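Long-range contacts in Dot/Icm T4SS effector (PDB 4HFV), which is of unknown molecular function but is a putative Dot/Icm type IV secretion effector of Legionella pneumophila, possibly acting on other effectors: residues 53-58 with 152-157; 133-138 with 163-168; 81-86 with 125-130. All coordinates share one frame; numbering follows the deposited sequence. Where two conformers were deposited one is given.

Followed from the N terminus, the chain first supplies residues 53-58 on helix 49-64, the opening side of contact 1. Helix 70-90 then opens contact 3, which closes on helix 120-136; both its segments fall between residues 58 and 152, so it is nested inside the loop of contact 1. The C-terminal part of that helix and the residues just after it, 133-138, open contact 2. Contact 1 closes next, in the loop at 152-157, and contact 2 only afterwards, on helix 161-188, so contacts 1 and 2 cross while contacts 3 and 2 run in series. Helix 120-136 serves contacts 2 and 3, and the three tie four helices and one loop into a fold without strands.

Contact 1. Residues 53-58 with 152-157; sequences VLVLLK and QPFAIK
The ring of F154 meets K58 over one face and V55 at its edge. K58 CG sits 3.8 Å above the ring plane, displaced toward the rim; at 21° off the normal through the centroid, this is a CH-pi contact. In the plane of the ring, CE2 of F154 points at V55 O, 4.0 Å away, a carbonyl oxygen whose hydrogen bond is with T59 OG1. K58 gains its place because CG stands anti to the backbone N (chi1 -178°). Its chain then bends at chi2 and chi3 and crosses P153 at about a right angle, with K58 CD 3.9 Å from P153 CB and K58 CE 3.6 Å from P153 O. I156 divides its branches: CD1 packs 3.6 Å from V55 CG2, and CG2 lies 3.8 Å from L54 CB. P153 and F154 are the two central residues of a type I beta turn from Q152 to A155, closed by A155 N to Q152 O at 3.1 Å. No hydrogen bond joins the two segments, so the loop is held to helix 49-64 by van der Waals and CH-pi contacts, mostly between carbons; the lysine contributes its methylenes, while its ammonium group pairs with E61 of the same helix.

Contact 2. Residues 133-138 with 163-168; sequences FLRSHV and DDILEL
The buried carboxylate of D164 is gripped by two tyrosines, OD1 hydrogen-bonded to the hydroxyl of Y83 and OD2 to that of Y159, while its CB lies 4.3 Å from CD1 of L134 across the contact. One partner on each oxygen should fix the rotation of the group and would be expected to steady its negative charge. Most of the surface buried in the contact, however, belongs to I165 and L134. The CG1 of I165 lies 3.8 Å from CB of L134, and its branches spread over L134, R135 and V138, CD1 reaching all three. CD1 meets V138 CG2 tip to tip at 4.0 Å, whereas CG2, anti to the backbone N, packs 3.9 Å from R135 CG. One turn on, L168 crosses L134 at about a right angle, and their CD1 atoms stand 3.9 Å apart. The R135 chain bends at chi3 (-84°), which sets NE. That NE pairs with E131, and NH2 bonds to the carbonyl of S142. Within residues 133-138, S136 OG donates to F133 O at 2.6 Å, in the carbonyl plane and on a lone pair. I165 lies about 5 Å, side chain to side chain, from S169, which is seen binding succinate in a structure of this protein; none is bound to this chain here. Around the contact F133 packs on helix 49-64 and L168 on Y83 of helix 70-90, while I165 touches I180 of the second subunit, so the 163-168 side also reaches that subunit.

Contact 3. Residues 81-86 with 125-130; sequences AYYIRD and DMYSAL
Y127 reaches from helix 120-136 to two consecutive tyrosines of helix 70-90, Y82 and Y83, and these three residues bury the most surface in the contact. The hydroxyl of Y127 comes to the edge of the Y82 ring, in its plane, with OH 3.3 Å from CD1 and 3.4 Å from CE1 of Y82. Against Y83 the geometry is an offset edge-to-face pair: the edge of Y83 is directed at the face of Y127, with ring centroids 5.9 Å apart and planes at 69°. The base of the same residue takes part, since Y83 CB lies 4.0 Å from Y127 CE1. CG of Y83 stands anti to the backbone N (chi1 -176°), and CD1 is the ring carbon that comes nearest to that CE1. L130, one turn beyond Y127, crosses Y83 at about a right angle and brings CD2 to 4.1 Å from its CB. Separately, CE of M126, a selenomethionine, packs 4.2 Å from Y82 CB. Short segments of the two helices cross at -103°, their axes 10.9 Å apart at closest approach, a spacing bridged by these long side chains. Y127 also packs on L168, R171 and V172 of helix 161-188, about 8 Å, side chain to side chain, from S169 and R176, succinate-binding residues whose ligand is absent from this chain. With no hydrogen bond across the segments, aromatic and aliphatic contacts carry the joint, and the Y127 hydroxyl approaches carbon-bound hydrogens at a ring edge.

Contact 1. Residues 53-58 with 152-157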
loop_
_atom_site.group_PDB
_atom_site.type_symbol
_atom_site.label_atom_id
_atom_site.label_comp_id
_atom_site.label_asym_id
_atom_site.label_seq_id
_atom_site.Cartn_x
_atom_site.Cartn_y
_atom_site.Cartn_z
ATOM N N VAL A 53 5.947 -23.763 -11.326
ATOM C CA VAL A 53 5.353 -24.947 -10.778
ATOM C C VAL A 53 5.693 -25.136 -9.310
ATOM O O VAL A 53 4.799 -25.412 -8.526
ATOM C CB VAL A 53 5.745 -26.213 -11.655
ATOM C CG1 VAL A 53 5.425 -27.483 -10.955
ATOM C CG2 VAL A 53 5.004 -26.158 -12.949
ATOM N N LEU A 54 6.961 -24.933 -8.935
ATOM C CA LEU A 54 7.390 -25.102 -7.543
ATOM C C LEU A 54 6.751 -24.060 -6.621
ATOM O O LEU A 54 6.326 -24.367 -5.492
ATOM C CB LEU A 54 8.929 -25.119 -7.430
ATOM C CG LEU A 54 9.622 -26.314 -8.123
ATOM C CD1 LEU A 54 11.152 -26.135 -8.140
ATOM C CD2 LEU A 54 9.252 -27.551 -7.376
ATOM N N VAL A 55 6.583 -22.848 -7.116
ATOM C CA VAL A 55 5.899 -21.841 -6.303
ATOM C C VAL A 55 4.442 -22.172 -6.067
ATOM O O VAL A 55 3.943 -22.062 -4.942
ATOM C CB VAL A 55 6.043 -20.476 -6.918
ATOM C CG1 VAL A 55 5.080 -19.516 -6.255
ATOM C CG2 VAL A 55 7.499 -20.045 -6.700
ATOM N N LEU A 56 3.766 -22.661 -7.115
ATOM C CA LEU A 56 2.389 -23.119 -6.971
ATOM C C LEU A 56 2.278 -24.265 -5.976
ATOM O O LEU A 56 1.420 -24.237 -5.106
ATOM C CB LEU A 56 1.811 -23.580 -8.321
ATOM C CG LEU A 56 1.361 -22.454 -9.243
ATOM C CD1 LEU A 56 1.206 -22.941 -10.737
ATOM C CD2 LEU A 56 0.051 -21.992 -8.672
ATOM N N LEU A 57 3.137 -25.271 -6.109
ATOM C CA LEU A 57 3.129 -26.396 -5.197
ATOM C C LEU A 57 3.541 -26.013 -3.772
ATOM O O LEU A 57 3.012 -26.582 -2.795
ATOM C CB LEU A 57 4.004 -27.550 -5.737
ATOM C CG LEU A 57 3.545 -28.250 -7.041
ATOM C CD1 LEU A 57 4.595 -29.269 -7.570
ATOM C CD2 LEU A 57 2.256 -28.913 -6.823
ATOM N N LYS A 58 4.519 -25.135 -3.598
ATOM C CA LYS A 58 4.871 -24.716 -2.237
ATOM C C LYS A 58 3.714 -23.925 -1.610
ATOM O O LYS A 58 3.390 -24.091 -0.428
ATOM C CB LYS A 58 6.135 -23.864 -2.193
ATOM C CG LYS A 58 6.547 -23.453 -0.827
ATOM C CD LYS A 58 6.900 -24.611 0.108
ATOM C CE LYS A 58 8.002 -25.472 -0.470
ATOM N NZ LYS A 58 8.396 -26.542 0.515
ATOM N N GLN A 152 13.387 -20.547 4.631
ATOM C CA GLN A 152 12.776 -19.839 3.512
ATOM C C GLN A 152 12.091 -20.837 2.563
ATOM O O GLN A 152 12.718 -21.352 1.646
ATOM C CB GLN A 152 13.853 -19.051 2.763
ATOM C CG GLN A 152 14.419 -17.883 3.533
ATOM C CD GLN A 152 13.466 -16.719 3.597
ATOM O OE1 GLN A 152 12.901 -16.310 2.587
ATOM N NE2 GLN A 152 13.304 -16.154 4.781
ATOM N N PRO A 153 10.793 -21.106 2.776
ATOM C CA PRO A 153 10.140 -22.091 1.899
ATOM C C PRO A 153 10.169 -21.669 0.411
ATOM O O PRO A 153 10.051 -22.511 -0.488
ATOM C CB PRO A 153 8.704 -22.115 2.429
ATOM C CG PRO A 153 8.536 -20.784 3.234
ATOM C CD PRO A 153 9.878 -20.544 3.797
ATOM N N PHE A 154 10.294 -20.367 0.147
ATOM C CA PHE A 154 10.286 -19.876 -1.225
ATOM C C PHE A 154 11.666 -19.613 -1.818
ATOM O O PHE A 154 11.765 -18.984 -2.871
ATOM C CB PHE A 154 9.373 -18.652 -1.378
ATOM C CG PHE A 154 7.923 -18.977 -1.273
ATOM C CD1 PHE A 154 7.238 -18.786 -0.088
ATOM C CD2 PHE A 154 7.254 -19.566 -2.357
ATOM C CE1 PHE A 154 5.907 -19.125 0.038
ATOM C CE2 PHE A 154 5.912 -19.909 -2.248
ATOM C CZ PHE A 154 5.230 -19.692 -1.053
ATOM N N ALA A 155 12.716 -20.102 -1.160
ATOM C CA ALA A 155 14.057 -20.080 -1.737
ATOM C C ALA A 155 14.157 -21.214 -2.778
ATOM O O ALA A 155 14.677 -22.279 -2.533
ATOM C CB ALA A 155 15.131 -20.224 -0.637
ATOM N N ILE A 156 13.633 -20.929 -3.952
ATOM C CA ILE A 156 13.435 -21.891 -5.004
ATOM C C ILE A 156 14.314 -21.399 -6.140
ATOM O O ILE A 156 14.383 -20.166 -6.418
ATOM C CB ILE A 156 11.953 -21.875 -5.414
ATOM C CG1 ILE A 156 11.075 -22.471 -4.307
ATOM C CG2 ILE A 156 11.727 -22.592 -6.795
ATOM C CD1 ILE A 156 9.516 -22.098 -4.465
ATOM N N LYS A 157 14.994 -22.341 -6.789
ATOM C CA LYS A 157 15.929 -21.980 -7.825
ATOM C C LYS A 157 15.211 -21.236 -8.937
ATOM O O LYS A 157 14.109 -21.647 -9.383
ATOM C CB LYS A 157 16.625 -23.213 -8.380
ATOM C CG LYS A 157 17.904 -22.907 -9.160
ATOM C CD LYS A 157 18.561 -24.186 -9.702
ATOM C CE LYS A 157 17.674 -24.871 -10.740
ATOM N NZ LYS A 157 18.204 -26.198 -11.183
#

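Contact 2. Residues 133-138 with 163-168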
loop_
_atom_site.group_PDB
_atom_site.type_symbol
_atom_site.label_atom_id
_atom_site.label_comp_id
_atom_site.label_asym_id
_atom_site.label_seq_id
_atom_site.Cartn_x
_atom_site.Cartn_y
_atom_site.Cartn_z
ATOM N N PHE A 133 0.653 -12.986 2.047
ATOM C CA PHE A 133 0.974 -14.369 2.229
ATOM C C PHE A 133 2.460 -14.612 2.035
ATOM O O PHE A 133 3.108 -15.223 2.899
ATOM C CB PHE A 133 0.143 -15.230 1.244
ATOM C CG PHE A 133 0.621 -16.614 1.114
ATOM C CD1 PHE A 133 0.209 -17.604 2.013
ATOM C CD2 PHE A 133 1.465 -16.959 0.064
ATOM C CE1 PHE A 133 0.660 -18.913 1.854
ATOM C CE2 PHE A 133 1.917 -18.254 -0.090
ATOM C CZ PHE A 133 1.512 -19.223 0.788
ATOM N N LEU A 134 3.024 -14.111 0.937
ATOM C CA LEU A 134 4.454 -14.321 0.705
ATOM C C LEU A 134 5.338 -13.686 1.808
ATOM O O LEU A 134 6.329 -14.279 2.273
ATOM C CB LEU A 134 4.861 -13.824 -0.703
ATOM C CG LEU A 134 4.316 -14.632 -1.911
ATOM C CD1 LEU A 134 4.622 -13.928 -3.174
ATOM C CD2 LEU A 134 4.872 -16.036 -2.036
ATOM N N ARG A 135 5.008 -12.475 2.205
ATOM C CA ARG A 135 5.733 -11.805 3.298
ATOM C C ARG A 135 5.681 -12.640 4.577
ATOM O O ARG A 135 6.675 -12.751 5.307
ATOM C CB ARG A 135 5.162 -10.403 3.543
ATOM C CG ARG A 135 5.558 -9.353 2.475
ATOM C CD ARG A 135 5.353 -7.889 3.024
ATOM N NE ARG A 135 3.981 -7.412 2.867
ATOM C CZ ARG A 135 3.058 -7.361 3.828
ATOM N NH1 ARG A 135 1.836 -6.922 3.537
ATOM N NH2 ARG A 135 3.345 -7.729 5.076
ATOM N N SER A 136 4.546 -13.300 4.801
ATOM C CA SER A 136 4.378 -14.113 6.006
ATOM C C SER A 136 5.307 -15.330 5.984
ATOM O O SER A 136 5.573 -15.907 7.026
ATOM C CB SER A 136 2.913 -14.531 6.200
ATOM O OG SER A 136 2.605 -15.695 5.424
ATOM N N HIS A 137 5.818 -15.675 4.793
ATOM C CA HIS A 137 6.705 -16.816 4.614
ATOM C C HIS A 137 8.092 -16.376 4.186
ATOM O O HIS A 137 8.885 -17.209 3.818
ATOM C CB HIS A 137 6.142 -17.825 3.601
ATOM C CG HIS A 137 4.911 -18.515 4.085
ATOM N ND1 HIS A 137 4.930 -19.398 5.141
ATOM C CD2 HIS A 137 3.609 -18.385 3.724
ATOM C CE1 HIS A 137 3.697 -19.803 5.395
ATOM N NE2 HIS A 137 2.874 -19.194 4.553
ATOM N N VAL A 138 8.392 -15.080 4.294
ATOM C CA VAL A 138 9.744 -14.599 4.070
ATOM C C VAL A 138 10.323 -13.885 5.320
ATOM O O VAL A 138 11.473 -14.081 5.683
ATOM C CB VAL A 138 9.780 -13.652 2.852
ATOM C CG1 VAL A 138 11.183 -13.080 2.647
ATOM C CG2 VAL A 138 9.309 -14.405 1.572
ATOM N N ASP A 163 11.452 -10.254 -5.290
ATOM C CA ASP A 163 11.071 -9.610 -6.547
ATOM C C ASP A 163 9.554 -9.691 -6.725
ATOM O O ASP A 163 8.913 -8.739 -7.122
ATOM C CB ASP A 163 11.744 -10.284 -7.737
ATOM C CG ASP A 163 13.185 -9.823 -7.938
ATOM O OD1 ASP A 163 13.607 -8.819 -7.321
ATOM O OD2 ASP A 163 13.890 -10.467 -8.725
ATOM N N ASP A 164 8.989 -10.847 -6.427
ATOM C CA ASP A 164 7.546 -11.029 -6.518
ATOM C C ASP A 164 6.752 -10.169 -5.511
ATOM O O ASP A 164 5.724 -9.574 -5.853
ATOM C CB ASP A 164 7.203 -12.532 -6.358
ATOM C CG ASP A 164 6.844 -13.194 -7.670
ATOM O OD1 ASP A 164 7.064 -12.614 -8.769
ATOM O OD2 ASP A 164 6.378 -14.348 -7.578
ATOM N N ILE A 165 7.228 -10.076 -4.276
ATOM C CA ILE A 165 6.598 -9.175 -3.297
ATOM C C ILE A 165 6.582 -7.714 -3.766
ATOM O O ILE A 165 5.532 -7.066 -3.722
ATOM C CB ILE A 165 7.258 -9.323 -1.947
ATOM C CG1 ILE A 165 6.843 -10.670 -1.353
ATOM C CG2 ILE A 165 6.843 -8.158 -0.972
ATOM C CD1 ILE A 165 7.800 -11.209 -0.299
ATOM N N LEU A 166 7.718 -7.211 -4.260
ATOM C CA LEU A 166 7.788 -5.856 -4.802
ATOM C C LEU A 166 6.856 -5.670 -5.989
ATOM O O LEU A 166 6.127 -4.682 -6.067
ATOM C CB LEU A 166 9.222 -5.529 -5.243
ATOM C CG LEU A 166 10.239 -5.492 -4.083
ATOM C CD1 LEU A 166 11.636 -5.583 -4.591
ATOM C CD2 LEU A 166 10.061 -4.230 -3.231
ATOM N N GLU A 167 6.860 -6.639 -6.904
ATOM C CA GLU A 167 6.020 -6.529 -8.083
ATOM C C GLU A 167 4.534 -6.517 -7.679
ATOM O O GLU A 167 3.769 -5.686 -8.150
ATOM C CB GLU A 167 6.300 -7.664 -9.058
ATOM C CG GLU A 167 5.263 -7.766 -10.195
ATOM C CD GLU A 167 5.297 -6.620 -11.167
ATOM O OE1 GLU A 167 6.400 -6.075 -11.429
ATOM O OE2 GLU A 167 4.210 -6.257 -11.669
ATOM N N LEU A 168 4.140 -7.432 -6.800
ATOM C CA LEU A 168 2.765 -7.521 -6.339
ATOM C C LEU A 168 2.371 -6.222 -5.637
ATOM O O LEU A 168 1.265 -5.687 -5.817
ATOM C CB LEU A 168 2.585 -8.730 -5.415
ATOM C CG LEU A 168 2.568 -10.091 -6.181
ATOM C CD1 LEU A 168 2.677 -11.212 -5.208
ATOM C CD2 LEU A 168 1.268 -10.212 -6.959
#

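Contact 3. Residues 81-86 with 125-130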
loop_
_atom_site.group_PDB
_atom_site.type_symbol
_atom_site.label_atom_id
_atom_site.label_comp_id
_atom_site.label_asym_id
_atom_site.label_seq_id
_atom_site.Cartn_x
_atom_site.Cartn_y
_atom_site.Cartn_z
ATOM N N ALA A 81 -2.490 -18.154 -9.139
ATOM C CA ALA A 81 -2.725 -18.750 -10.450
ATOM C C ALA A 81 -2.913 -17.624 -11.445
ATOM O O ALA A 81 -2.340 -17.660 -12.537
ATOM C CB ALA A 81 -3.947 -19.684 -10.460
ATOM N N TYR A 82 -3.719 -16.629 -11.063
ATOM C CA TYR A 82 -3.965 -15.496 -11.949
ATOM C C TYR A 82 -2.672 -14.773 -12.276
ATOM O O TYR A 82 -2.415 -14.463 -13.423
ATOM C CB TYR A 82 -4.966 -14.522 -11.333
ATOM C CG TYR A 82 -5.427 -13.502 -12.340
ATOM C CD1 TYR A 82 -4.696 -12.352 -12.537
ATOM C CD2 TYR A 82 -6.557 -13.726 -13.147
ATOM C CE1 TYR A 82 -5.085 -11.408 -13.462
ATOM C CE2 TYR A 82 -6.951 -12.795 -14.084
ATOM C CZ TYR A 82 -6.201 -11.636 -14.233
ATOM O OH TYR A 82 -6.545 -10.665 -15.137
ATOM N N TYR A 83 -1.849 -14.532 -11.258
ATOM C CA TYR A 83 -0.556 -13.864 -11.438
ATOM C C TYR A 83 0.382 -14.638 -12.373
ATOM O O TYR A 83 1.023 -14.077 -13.269
ATOM C CB TYR A 83 0.076 -13.655 -10.039
ATOM C CG TYR A 83 1.391 -12.888 -9.996
ATOM C CD1 TYR A 83 1.539 -11.651 -10.603
ATOM C CD2 TYR A 83 2.476 -13.398 -9.284
ATOM C CE1 TYR A 83 2.751 -10.957 -10.501
ATOM C CE2 TYR A 83 3.668 -12.740 -9.194
ATOM C CZ TYR A 83 3.817 -11.532 -9.798
ATOM O OH TYR A 83 5.045 -10.915 -9.697
ATOM N N ILE A 84 0.504 -15.935 -12.153
ATOM C CA ILE A 84 1.391 -16.704 -13.014
ATOM C C ILE A 84 0.852 -16.752 -14.429
ATOM O O ILE A 84 1.617 -16.654 -15.384
ATOM C CB ILE A 84 1.620 -18.127 -12.486
ATOM C CG1 ILE A 84 2.608 -18.060 -11.314
ATOM C CG2 ILE A 84 2.153 -19.009 -13.618
ATOM C CD1 ILE A 84 2.599 -19.276 -10.467
ATOM N N ARG A 85 -0.469 -16.894 -14.581
ATOM C CA ARG A 85 -1.098 -16.783 -15.914
ATOM C C ARG A 85 -0.696 -15.462 -16.610
ATOM O O ARG A 85 -0.302 -15.435 -17.778
ATOM C CB ARG A 85 -2.632 -16.844 -15.779
ATOM C CG ARG A 85 -3.440 -16.743 -17.092
ATOM C CD ARG A 85 -4.918 -17.068 -16.858
ATOM N NE ARG A 85 -5.770 -16.887 -18.044
ATOM C CZ ARG A 85 -6.262 -15.718 -18.441
ATOM N NH1 ARG A 85 -5.987 -14.637 -17.755
ATOM N NH2 ARG A 85 -7.065 -15.627 -19.502
ATOM N N ASP A 86 -0.780 -14.345 -15.891
ATOM C CA ASP A 86 -0.436 -13.067 -16.484
ATOM C C ASP A 86 1.057 -12.990 -16.874
ATOM O O ASP A 86 1.446 -12.423 -17.904
ATOM C CB ASP A 86 -0.769 -11.970 -15.482
ATOM C CG ASP A 86 -0.671 -10.588 -16.093
ATOM O OD1 ASP A 86 -1.463 -10.305 -16.991
ATOM O OD2 ASP A 86 0.193 -9.794 -15.663
ATOM N N ASP A 125 -7.540 -6.773 -4.278
ATOM C CA ASP A 125 -7.735 -7.682 -3.130
ATOM C C ASP A 125 -6.896 -8.974 -3.282
ATOM O O ASP A 125 -6.241 -9.432 -2.326
ATOM C CB ASP A 125 -9.224 -8.015 -2.972
ATOM C CG ASP A 125 -10.076 -6.788 -2.655
ATOM O OD1 ASP A 125 -9.536 -5.757 -2.189
ATOM O OD2 ASP A 125 -11.296 -6.851 -2.888
HETATM N N MSE A 126 -6.914 -9.572 -4.480
HETATM C CA MSE A 126 -6.151 -10.783 -4.711
HETATM C C MSE A 126 -4.654 -10.598 -4.542
HETATM O O MSE A 126 -4.004 -11.368 -3.798
HETATM C CB MSE A 126 -6.480 -11.369 -6.102
HETATM C CG MSE A 126 -7.967 -11.734 -6.204
HETATM SE SE MSE A 126 -8.588 -12.061 -8.040
HETATM C CE MSE A 126 -7.465 -13.551 -8.093
ATOM N N TYR A 127 -4.082 -9.627 -5.253
ATOM C CA TYR A 127 -2.641 -9.455 -5.201
ATOM C C TYR A 127 -2.184 -8.997 -3.811
ATOM O O TYR A 127 -1.075 -9.330 -3.375
ATOM C CB TYR A 127 -2.136 -8.435 -6.214
ATOM C CG TYR A 127 -2.261 -8.857 -7.667
ATOM C CD1 TYR A 127 -2.175 -10.187 -8.046
ATOM C CD2 TYR A 127 -2.445 -7.897 -8.663
ATOM C CE1 TYR A 127 -2.289 -10.551 -9.374
ATOM C CE2 TYR A 127 -2.550 -8.245 -9.984
ATOM C CZ TYR A 127 -2.465 -9.581 -10.333
ATOM O OH TYR A 127 -2.557 -9.938 -11.661
ATOM N N SER A 128 -3.013 -8.228 -3.131
ATOM C CA SER A 128 -2.674 -7.836 -1.778
ATOM C C SER A 128 -2.589 -9.080 -0.879
ATOM O O SER A 128 -1.631 -9.252 -0.103
ATOM C CB SER A 128 -3.679 -6.797 -1.262
ATOM O OG SER A 128 -3.383 -6.412 0.053
ATOM N N ALA A 129 -3.580 -9.969 -1.000
ATOM C CA ALA A 129 -3.616 -11.171 -0.172
ATOM C C ALA A 129 -2.412 -12.041 -0.500
ATOM O O ALA A 129 -1.785 -12.596 0.403
ATOM C CB ALA A 129 -4.950 -11.968 -0.350
ATOM N N LEU A 130 -2.068 -12.131 -1.787
ATOM C CA LEU A 130 -0.909 -12.893 -2.193
ATOM C C LEU A 130 0.387 -12.292 -1.655
ATOM O O LEU A 130 1.237 -13.003 -1.089
ATOM C CB LEU A 130 -0.848 -12.974 -3.714
ATOM C CG LEU A 130 0.285 -13.780 -4.346
ATOM C CD1 LEU A 130 0.341 -15.188 -3.808
ATOM C CD2 LEU A 130 0.065 -13.839 -5.899
#